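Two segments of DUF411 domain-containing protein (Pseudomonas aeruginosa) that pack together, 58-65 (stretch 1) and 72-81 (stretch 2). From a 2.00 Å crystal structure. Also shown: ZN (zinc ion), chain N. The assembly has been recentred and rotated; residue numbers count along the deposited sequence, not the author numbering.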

# COMPACT_ATOMS: atom_id res chain seq x y z
N VAL A 58 3.00 -6.14 3.36
CA VAL A 58 3.99 -7.03 2.73
C VAL A 58 3.24 -8.23 2.18
O VAL A 58 2.52 -8.92 2.91
CB VAL A 58 5.09 -7.51 3.71
CG1 VAL A 58 6.18 -8.27 2.92
CG2 VAL A 58 5.73 -6.31 4.43
N ILE A 59 3.40 -8.49 0.88
CA ILE A 59 2.73 -9.63 0.27
C ILE A 59 3.74 -10.32 -0.63
O ILE A 59 4.33 -9.67 -1.50
CB ILE A 59 1.45 -9.25 -0.51
CG1 ILE A 59 0.85 -10.50 -1.18
CG2 ILE A 59 1.71 -8.12 -1.55
CD1 ILE A 59 -0.67 -10.39 -1.45
N ASP A 60 3.98 -11.61 -0.38
CA ASP A 60 4.85 -12.43 -1.21
C ASP A 60 6.18 -11.73 -1.48
O ASP A 60 6.71 -11.76 -2.59
CB ASP A 60 4.14 -12.83 -2.51
CG ASP A 60 2.90 -13.71 -2.25
OD1 ASP A 60 2.99 -14.72 -1.50
OD2 ASP A 60 1.83 -13.39 -2.80
N GLY A 61 6.69 -11.04 -0.45
CA GLY A 61 7.97 -10.40 -0.51
C GLY A 61 7.99 -8.96 -0.97
O GLY A 61 9.04 -8.31 -0.84
N LYS A 62 6.90 -8.43 -1.51
CA LYS A 62 6.88 -7.08 -2.06
C LYS A 62 6.12 -6.15 -1.12
O LYS A 62 5.19 -6.57 -0.42
CB LYS A 62 6.22 -7.08 -3.44
CG LYS A 62 6.78 -8.16 -4.37
CD LYS A 62 6.21 -8.02 -5.77
CE LYS A 62 6.88 -9.03 -6.73
NZ LYS A 62 6.44 -8.70 -8.11
N PHE A 63 6.52 -4.87 -1.08
CA PHE A 63 5.88 -3.92 -0.18
C PHE A 63 4.70 -3.22 -0.86
O PHE A 63 4.68 -3.02 -2.07
CB PHE A 63 6.87 -2.89 0.39
CG PHE A 63 7.44 -1.91 -0.63
CD1 PHE A 63 6.69 -0.84 -1.10
CD2 PHE A 63 8.76 -2.03 -1.05
CE1 PHE A 63 7.23 0.05 -2.00
CE2 PHE A 63 9.31 -1.14 -1.94
CZ PHE A 63 8.55 -0.10 -2.42
N VAL A 64 3.73 -2.83 -0.05
CA VAL A 64 2.51 -2.16 -0.49
C VAL A 64 2.40 -0.95 0.43
O VAL A 64 2.06 -1.10 1.61
CB VAL A 64 1.26 -3.05 -0.37
CG1 VAL A 64 -0.01 -2.27 -0.77
CG2 VAL A 64 1.42 -4.37 -1.23
N GLU A 65 2.78 0.22 -0.06
CA GLU A 65 2.89 1.41 0.77
C GLU A 65 1.63 2.25 0.60
O GLU A 65 1.34 2.71 -0.51
CB GLU A 65 4.14 2.22 0.40
CG GLU A 65 4.38 3.44 1.28
CD GLU A 65 4.77 3.06 2.71
OE1 GLU A 65 5.07 1.87 2.92
OE2 GLU A 65 4.78 3.95 3.62
ZN ZN N . -3.38 -10.07 -14.41
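Stretch 2, residues 72-81: DILKLRERAD

Stretch 2 is anchored to the hairpin of stretch 1 by a salt bridge between Asp60 and Arg77. One carboxylate oxygen takes both contacts: Arg77 NE lies 2.8 Å from Asp60 OD2 and Arg77 NH2 lies 2.9 Å from the same Asp60 OD2, each a hydrogen bond somewhat bent at the hydrogen (146° and 141°). The acceptor sits at the edge of the guanidinium, near its plane, where the N-H groups are directed. The CA-to-CB bond of Arg77 points sideways, and chi angles of m, t and p then bring the end of the side chain back to the turn.

The second polar anchor is Lys62, whose nearly straight side chain (m, t, t, t) runs crosswise to the helix and reaches the carbonyls at its C-terminal end. Lys62 NZ donates a hydrogen bond to Leu76 O at 3.0 Å and stands 2.7 Å from Arg79 O. Backbone carbonyls here are turned toward the ammonium group as the chain leaves the helix. Leu76 O also accepts a backbone bond from Arg79 N at 3.2 Å, and so serves both the local fold and the contact.

In stretch 1, strand 58-59 passes through a type I' turn from Ile59 to Lys62 into strand 62-65. The turn is closed by two bonds, Ile59 N to Lys62 O and Lys62 N to Ile59 O, both 2.9 Å. Gly61, with phi/psi of 91/-11, adopts a backbone conformation that itself calls for glycine. Stretch 2 continues a helix through Arg77; its backbone bonds include Leu76 N to Asp72 O at 2.9 Å and Arg77 N to Ile73 O at 3.0 Å.

Strand 62-65 and helix 72-77 run nearly antiparallel, at a crossing angle of 156° and with axes 10.0 Å apart at closest approach. Val64 CA lies 7.4 Å from Ile73 CA, and Asp60 CA lies 7.6 Å from Arg77 CA.

Between these backbones the CA-to-CB bonds of the buried Ile59, Val64, Ile73 and Leu76 point toward the other stretch. Val64 uses both methyls: Val64 CG1 meets Ile73 CD1 at 3.8 Å, and Val64 CG2 meets Leu76 CD2 at 3.9 Å. Ile59 CG2 reaches Ile73 CG2 at 4.2 Å, while Ile59 CD1 packs on the aliphatic Arg77 CD at 3.7 Å. The CA-to-CB bond of Phe63 points away, and its backbone makes the contact, Phe63 O lying 3.6 Å from Leu76 CD2.

Within stretch 2, Arg79 NH2 forms a salt bridge with Asp81 OD2 at 2.7 Å, and Glu78 OE2 binds the zinc ion ZN at 2.2 Å.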

# COMPACT_ATOMS: atom_id res chain seq x y z
N ASP A 72 -4.75 -3.19 -7.92
CA ASP A 72 -3.37 -2.86 -8.26
C ASP A 72 -2.37 -3.66 -7.45
O ASP A 72 -1.24 -3.84 -7.91
CB ASP A 72 -3.14 -1.35 -8.07
CG ASP A 72 -4.10 -0.52 -8.90
OD1 ASP A 72 -4.32 -0.89 -10.06
OD2 ASP A 72 -4.65 0.49 -8.40
N ILE A 73 -2.76 -4.16 -6.28
CA ILE A 73 -1.92 -5.11 -5.56
C ILE A 73 -1.79 -6.39 -6.37
O ILE A 73 -0.70 -6.97 -6.47
CB ILE A 73 -2.47 -5.38 -4.15
CG1 ILE A 73 -2.41 -4.12 -3.26
CG2 ILE A 73 -1.63 -6.46 -3.46
CD1 ILE A 73 -3.05 -4.37 -1.82
N LEU A 74 -2.88 -6.83 -7.01
CA LEU A 74 -2.80 -8.01 -7.89
C LEU A 74 -1.85 -7.76 -9.07
O LEU A 74 -1.08 -8.65 -9.44
CB LEU A 74 -4.20 -8.42 -8.39
CG LEU A 74 -5.32 -8.73 -7.37
CD1 LEU A 74 -6.66 -9.08 -8.06
CD2 LEU A 74 -4.93 -9.84 -6.35
N LYS A 75 -1.88 -6.56 -9.66
CA LYS A 75 -0.94 -6.25 -10.75
C LYS A 75 0.49 -6.25 -10.25
O LYS A 75 1.41 -6.70 -10.96
CB LYS A 75 -1.25 -4.89 -11.40
CG LYS A 75 -2.66 -4.77 -11.95
CD LYS A 75 -2.92 -3.36 -12.50
N LEU A 76 0.72 -5.71 -9.05
CA LEU A 76 2.04 -5.75 -8.44
C LEU A 76 2.56 -7.17 -8.34
O LEU A 76 3.72 -7.45 -8.69
CB LEU A 76 1.99 -5.09 -7.06
CG LEU A 76 3.23 -5.23 -6.17
CD1 LEU A 76 4.43 -4.52 -6.83
CD2 LEU A 76 2.95 -4.65 -4.76
N ARG A 77 1.71 -8.09 -7.90
CA ARG A 77 2.12 -9.48 -7.69
C ARG A 77 2.60 -10.13 -8.97
O ARG A 77 3.49 -10.99 -8.93
CB ARG A 77 0.97 -10.29 -7.11
CG ARG A 77 0.65 -9.94 -5.69
CD ARG A 77 -0.37 -10.87 -5.07
NE ARG A 77 0.17 -12.19 -4.75
CZ ARG A 77 -0.22 -13.31 -5.34
NH1 ARG A 77 -1.14 -13.27 -6.29
NH2 ARG A 77 0.31 -14.47 -4.99
N GLU A 78 2.04 -9.75 -10.12
CA GLU A 78 2.38 -10.45 -11.35
C GLU A 78 3.45 -9.75 -12.18
O GLU A 78 3.76 -10.22 -13.27
CB GLU A 78 1.11 -10.68 -12.17
CG GLU A 78 0.51 -9.49 -12.86
CD GLU A 78 -0.94 -9.74 -13.22
OE1 GLU A 78 -1.52 -10.71 -12.66
OE2 GLU A 78 -1.51 -8.99 -14.05
N ARG A 79 4.05 -8.67 -11.68
CA ARG A 79 5.12 -7.99 -12.41
C ARG A 79 6.44 -8.37 -11.75
O ARG A 79 6.81 -7.85 -10.69
CB ARG A 79 4.89 -6.48 -12.43
CG ARG A 79 3.70 -6.04 -13.27
CD ARG A 79 4.15 -5.61 -14.68
NE ARG A 79 5.33 -4.76 -14.59
CZ ARG A 79 5.30 -3.43 -14.62
NH1 ARG A 79 4.15 -2.78 -14.76
NH2 ARG A 79 6.44 -2.74 -14.50
N ALA A 80 7.17 -9.29 -12.40
CA ALA A 80 8.42 -9.79 -11.84
C ALA A 80 9.48 -8.71 -11.71
O ALA A 80 10.41 -8.86 -10.92
CB ALA A 80 8.96 -10.94 -12.70
N ASP A 81 9.36 -7.61 -12.46
CA ASP A 81 10.33 -6.53 -12.34
C ASP A 81 10.09 -5.60 -11.15
O ASP A 81 10.95 -4.75 -10.86
CB ASP A 81 10.35 -5.70 -13.63
CG ASP A 81 8.97 -5.17 -13.99
OD1 ASP A 81 8.01 -5.96 -13.95
OD2 ASP A 81 8.85 -3.97 -14.31